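Local coordinates for uncharacterized protein (Peptoclostridium difficile 630, PDB 4YCS) that is of unknown function but, as a putative lipoprotein fragment related to PnrA-like substrate-binding proteins, may belong to an ABC transporter that takes up a small solute, at residues 31-34 and 35-38; 54-57 and 58-62; 109-112 and 113-117. All coordinates share one frame; numbering follows the deposited sequence.

Contact 1 of 3, residues 31-34 and 35-38; sequences ALNN and AQKK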
# COMPACT_ATOMS: atom_id res chain seq x y z
N ALA A 31 5.65 5.01 8.75
CA ALA A 31 6.64 4.41 7.85
C ALA A 31 6.78 5.20 6.53
O ALA A 31 7.89 5.40 6.02
CB ALA A 31 6.25 2.98 7.57
N LEU A 32 5.63 5.64 6.01
CA LEU A 32 5.56 6.36 4.74
C LEU A 32 6.17 7.74 4.91
O LEU A 32 7.06 8.14 4.16
CB LEU A 32 4.12 6.45 4.25
CG LEU A 32 3.87 7.12 2.88
CD1 LEU A 32 4.63 6.39 1.79
CD2 LEU A 32 2.39 7.16 2.52
N ASN A 33 5.75 8.42 5.96
CA ASN A 33 6.38 9.68 6.33
C ASN A 33 7.90 9.61 6.55
O ASN A 33 8.62 10.52 6.13
CB ASN A 33 5.68 10.28 7.53
CG ASN A 33 5.69 11.79 7.47
OD1 ASN A 33 6.51 12.43 8.12
ND2 ASN A 33 4.80 12.37 6.65
N ASN A 34 8.38 8.53 7.16
CA ASN A 34 9.81 8.33 7.38
C ASN A 34 10.57 8.09 6.07
O ASN A 34 11.67 8.59 5.86
CB ASN A 34 10.05 7.11 8.31
CG ASN A 34 9.76 7.41 9.79
OD1 ASN A 34 9.91 8.51 10.26
ND2 ASN A 34 9.37 6.37 10.54
N ALA A 35 9.97 7.31 5.19
CA ALA A 35 10.55 7.09 3.88
C ALA A 35 10.70 8.41 3.12
O ALA A 35 11.73 8.66 2.52
CB ALA A 35 9.72 6.11 3.09
N GLN A 36 9.68 9.26 3.21
CA GLN A 36 9.67 10.55 2.52
C GLN A 36 10.82 11.47 2.94
O GLN A 36 11.36 12.24 2.13
CB GLN A 36 8.32 11.25 2.73
CG GLN A 36 8.20 12.57 1.96
CD GLN A 36 6.85 13.22 2.08
OE1 GLN A 36 6.47 13.66 3.15
NE2 GLN A 36 6.12 13.29 0.98
N LYS A 37 11.20 11.36 4.21
CA LYS A 37 12.29 12.11 4.75
C LYS A 37 13.64 11.67 4.19
O LYS A 37 14.57 12.46 4.11
CB LYS A 37 12.31 11.98 6.26
CG LYS A 37 11.08 12.58 6.91
CD LYS A 37 11.21 12.54 8.42
CE LYS A 37 10.01 13.19 9.08
NZ LYS A 37 10.21 13.30 10.55
N LYS A 38 13.76 10.43 3.78
CA LYS A 38 15.03 9.96 3.23
C LYS A 38 15.07 10.03 1.71
O LYS A 38 16.13 9.95 1.13
CB LYS A 38 15.27 8.52 3.66
CG LYS A 38 15.31 8.35 5.17
CD LYS A 38 15.11 6.91 5.62
CE LYS A 38 14.80 6.83 7.11
NZ LYS A 38 16.01 7.13 7.92

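Contact 2 of 3, residues 54-57 and 58-62; sequences FSNS and IDILC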
# COMPACT_ATOMS: atom_id res chain seq x y z
N PHE A 54 -13.49 -0.47 -2.69
CA PHE A 54 -12.05 -0.72 -2.63
C PHE A 54 -11.45 -0.96 -4.03
O PHE A 54 -10.47 -0.32 -4.35
CB PHE A 54 -11.70 -1.89 -1.69
CG PHE A 54 -11.81 -1.57 -0.19
CD1 PHE A 54 -12.13 -0.32 0.28
CD2 PHE A 54 -11.56 -2.57 0.73
CE1 PHE A 54 -12.22 -0.07 1.64
CE2 PHE A 54 -11.65 -2.32 2.09
CZ PHE A 54 -11.99 -1.07 2.54
N SER A 55 -12.04 -1.83 -4.84
CA SER A 55 -11.49 -2.14 -6.15
C SER A 55 -11.55 -0.90 -7.08
O SER A 55 -10.58 -0.60 -7.79
CB SER A 55 -12.19 -3.34 -6.78
OG SER A 55 -13.46 -2.95 -7.24
N ASN A 56 -12.63 -0.13 -7.01
CA ASN A 56 -12.73 1.08 -7.80
C ASN A 56 -11.62 2.09 -7.42
O ASN A 56 -11.01 2.73 -8.27
CB ASN A 56 -14.09 1.74 -7.63
CG ASN A 56 -14.25 2.96 -8.51
OD1 ASN A 56 -14.24 2.86 -9.73
ND2 ASN A 56 -14.37 4.12 -7.88
N SER A 57 -11.44 2.27 -6.14
CA SER A 57 -10.46 3.21 -5.62
C SER A 57 -9.02 2.84 -6.02
O SER A 57 -8.21 3.73 -6.31
CB SER A 57 -10.63 3.34 -4.11
OG SER A 57 -11.81 4.12 -3.83
N ILE A 58 -8.69 1.54 -6.00
CA ILE A 58 -7.37 1.08 -6.40
C ILE A 58 -7.17 1.26 -7.90
O ILE A 58 -6.08 1.70 -8.38
CB ILE A 58 -7.09 -0.37 -5.95
CG1 ILE A 58 -7.12 -0.48 -4.43
CG2 ILE A 58 -5.73 -0.80 -6.44
CD1 ILE A 58 -7.22 -1.91 -3.90
N ASP A 59 -8.23 1.01 -8.65
CA ASP A 59 -8.21 1.22 -10.08
C ASP A 59 -7.93 2.69 -10.45
O ASP A 59 -7.14 2.98 -11.35
CB ASP A 59 -9.52 0.73 -10.71
CG ASP A 59 -9.49 0.85 -12.20
OD1 ASP A 59 -9.21 -0.17 -12.85
OD2 ASP A 59 -9.70 1.97 -12.70
N ILE A 60 -8.58 3.61 -9.74
CA ILE A 60 -8.28 5.02 -9.92
C ILE A 60 -6.81 5.33 -9.65
O ILE A 60 -6.20 6.09 -10.40
CB ILE A 60 -9.17 5.90 -9.03
CG1 ILE A 60 -10.66 5.88 -9.52
CG2 ILE A 60 -8.65 7.32 -9.01
CD1 ILE A 60 -11.64 6.40 -8.47
N LEU A 61 -6.24 4.79 -8.57
CA LEU A 61 -4.82 5.01 -8.24
C LEU A 61 -3.89 4.48 -9.31
O LEU A 61 -2.83 5.09 -9.58
CB LEU A 61 -4.46 4.40 -6.87
CG LEU A 61 -5.18 4.97 -5.63
CD1 LEU A 61 -4.76 4.25 -4.38
CD2 LEU A 61 -4.97 6.46 -5.49
N CYS A 62 -4.29 3.39 -9.98
CA CYS A 62 -3.52 2.83 -11.09
C CYS A 62 -3.50 3.73 -12.32
O CYS A 62 -2.68 3.56 -13.21
CB CYS A 62 -4.06 1.46 -11.47
SG CYS A 62 -3.82 0.21 -10.22

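Contact 3 of 3, residues 109-112 and 113-117; sequences ISYE and DNKSG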
# COMPACT_ATOMS: atom_id res chain seq x y z
N ILE A 109 3.78 -7.54 3.15
CA ILE A 109 4.53 -7.08 4.31
C ILE A 109 3.76 -7.47 5.58
O ILE A 109 2.60 -7.13 5.74
CB ILE A 109 4.66 -5.54 4.36
CG1 ILE A 109 5.25 -4.95 3.05
CG2 ILE A 109 5.46 -5.11 5.58
CD1 ILE A 109 6.63 -5.44 2.75
N SER A 110 4.41 -8.13 6.49
CA SER A 110 3.75 -8.53 7.73
C SER A 110 3.40 -7.34 8.67
O SER A 110 3.94 -6.25 8.52
CB SER A 110 4.65 -9.46 8.47
OG SER A 110 5.84 -8.79 8.77
N TYR A 111 2.52 -7.58 9.63
CA TYR A 111 2.22 -6.61 10.70
C TYR A 111 3.50 -6.20 11.45
O TYR A 111 3.63 -5.06 11.87
CB TYR A 111 1.17 -7.20 11.66
CG TYR A 111 0.93 -6.42 12.95
CD1 TYR A 111 0.02 -5.36 12.99
CD2 TYR A 111 1.61 -6.76 14.13
CE1 TYR A 111 -0.21 -4.66 14.16
CE2 TYR A 111 1.39 -6.06 15.30
CZ TYR A 111 0.48 -5.01 15.31
OH TYR A 111 0.26 -4.31 16.48
N GLU A 112 4.44 -7.15 11.60
CA GLU A 112 5.72 -6.92 12.30
C GLU A 112 6.63 -5.98 11.49
O GLU A 112 7.13 -4.96 11.97
CB GLU A 112 6.42 -8.26 12.57
CG GLU A 112 5.92 -8.97 13.85
CD GLU A 112 4.45 -9.42 13.80
OE1 GLU A 112 3.91 -9.60 12.67
OE2 GLU A 112 3.86 -9.60 14.89
N ASP A 113 6.82 -6.33 10.23
CA ASP A 113 7.64 -5.56 9.33
C ASP A 113 7.07 -4.15 9.10
O ASP A 113 7.82 -3.20 8.91
CB ASP A 113 7.80 -6.36 8.01
CG ASP A 113 8.71 -7.62 8.20
OD1 ASP A 113 9.45 -7.65 9.18
OD2 ASP A 113 8.71 -8.54 7.35
N ASN A 114 5.75 -4.01 9.18
CA ASN A 114 5.07 -2.72 9.10
C ASN A 114 5.61 -1.68 10.09
O ASN A 114 5.68 -0.48 9.76
CB ASN A 114 3.55 -2.90 9.34
CG ASN A 114 2.73 -1.63 9.04
OD1 ASN A 114 2.91 -0.99 8.02
ND2 ASN A 114 1.79 -1.31 9.91
N LYS A 115 6.00 -2.12 11.28
CA LYS A 115 6.45 -1.20 12.35
C LYS A 115 7.93 -1.32 12.77
O LYS A 115 8.35 -0.63 13.67
CB LYS A 115 5.55 -1.36 13.58
CG LYS A 115 5.48 -2.77 14.13
CD LYS A 115 4.56 -2.83 15.36
CE LYS A 115 4.32 -4.27 15.80
NZ LYS A 115 5.53 -4.93 16.34
N SER A 116 8.70 -2.17 12.10
CA SER A 116 10.11 -2.38 12.43
C SER A 116 11.10 -1.45 11.69
O SER A 116 12.32 -1.56 11.87
CB SER A 116 10.48 -3.82 12.12
OG SER A 116 10.57 -4.05 10.73
N GLY A 117 10.59 -0.60 10.81
CA GLY A 117 11.50 0.13 9.90
C GLY A 117 11.64 -0.57 8.54
O GLY A 117 12.11 0.00 7.58

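Contact 1 of 3, residues 31-34 and 35-38
Asn33 and Lys37, one helical turn apart on the outer side of helix 22-38, meet twice. Near the backbone, CG of Lys37 lies 3.3 Å from O of Asn33; farther out, CE of the lysine passes OD1 of Asn33 at 3.7 Å. The lysine chain is extended beyond CG, with CG anti to its own carbonyl carbon (chi1 -64°), and it runs back along the helix surface beside the asparagine, crossing it at a slant. This is a contact of methylenes with the backbone and side-chain oxygens of Asn33, not a charge pair. On the other flank of Asn33, its ND2 comes no nearer than 4.1 Å to OE1 of Gln36, the two amide planes being turned 67° from each other. The amide of Gln36 is held instead by strand 41-48, where NE2 donates to the backbone O of Ile41.

Helix 22-38 is the connection of a beta-alpha-beta unit between the parallel strands 8-15 and 41-48, and this contact lies in its C-terminal part. Regular i to i+4 bonding holds the first half: N of Ala35 to O of Ala31 at 2.9 Å, and N of Gln36 to O of Leu32 at 3.0 Å. After that the i to i+4 bonds weaken. N of Lys37 is shared between O of Asn33 and O of Asn34, both weak at 3.3 Å. N of Lys38 has its shorter bond, i to i+3, to O of Ala35 (3.0 Å), with O of Asn34 as its weak partner. The side chain of Lys38 curls past, its CG 3.7 Å from O of Asn34. On the buried side, Leu32 packs on Val10, Met12 and Thr43 of the sheet, whereas Ala31 and Ala35 rest against Leu119 and Ile123 of helix 118-127.

Contact 2 of 3, residues 54-57 and 58-62
Ile60 reaches back one turn of helix 54-62 onto Asn56. Its CB stands 3.6 Å from O of Ser57; CG1, set anti to the carbonyl carbon (chi1 -70°), approaches O of Asn56 at 3.4 Å, and CD1 carries on to ND2 of the Asn56 side chain at 3.6 Å. The methyl thus lies against the amide nitrogen where the two chains slant across each other on the exposed side of the helix. On the buried side Ile58 likewise lays CG1 against the carbonyl one turn back, 3.4 Å from O of Phe54. Beneath these side chains run four successive i to i+4 backbone bonds, the first from N of Ile58 to O of Phe54 (3.1 Å, 157° at the hydrogen) and the last from N of Leu61 to O of Ser57. The carboxylate of Asp59 has its partner outside the helix, with OD1 accepting from the hydroxyl of Tyr87. The helix lies over the parallel sheet: Ser57 and Leu61 face Ile13 and Ser11 of strand 8-15, Ile58 touches Phe92 of strand 91-95 and Val83 of helix 77-84, and the Phe54 ring meets that of Phe76 with their planes at about 30°.

Contact 3 of 3, residues 109-112 and 113-117
Ser110 holds its OG between the backbone N and the carbonyl carbon (chi1 61°), which turns the hydroxyl forward to N of Asp113. The resulting bond is 3.0 Å long and nearly straight, 164° at the hydrogen, and makes Ser110 the N-cap of the short helix 111-115. The backbone follows with N of Asn114 donating to O of Ser110 at 3.0 Å. Just before the cap, CG2 of Ile109, at the end of strand 106-109, packs at 3.6 Å on CB of Asp113, the two side chains crossing at about a right angle.

The side chain of Tyr111 leaves on the side away from the backbone N (chi1 170°), which brings its ring beside Lys115, whose CE lies 3.5 Å from CE2 of the ring. NZ of Lys115 stays 5.2 Å from OE2 of Glu112, too far for a salt bridge. On the inner side, ND2 of Asn114 donates to O of Met24 and joins this turn to helix 22-38.

The short helix is weakly bonded, and its bond from N of Lys115 to O of Glu112, three residues back at 3.1 Å, comes from well above the carbonyl plane. The serine cap therefore probably contributes to holding its start, and the carboxylate of Asp113 in the first turn would probably interact favourably with the helix dipole.

From the N terminus the chain passes strand 8-15 and reaches contact 1 in the C-terminal part of helix 22-38, then contact 2 in helix 54-62 after strand 41-48, and finally contact 3, which starts at the end of edge strand 106-109. The three follow in series; each is local to one continuous stretch and closes no long loop, so none nests in or crosses another. Contact 2 packs against the sheet away from the other two, across the chain's centre, its centre about 23 Å from that of contact 1 and about 24 Å from that of contact 3. Contacts 1 and 3 touch, CB of Ala31 lying 4.1 Å from O of Asn114, so helix 111-115 packs on helix 22-38 there.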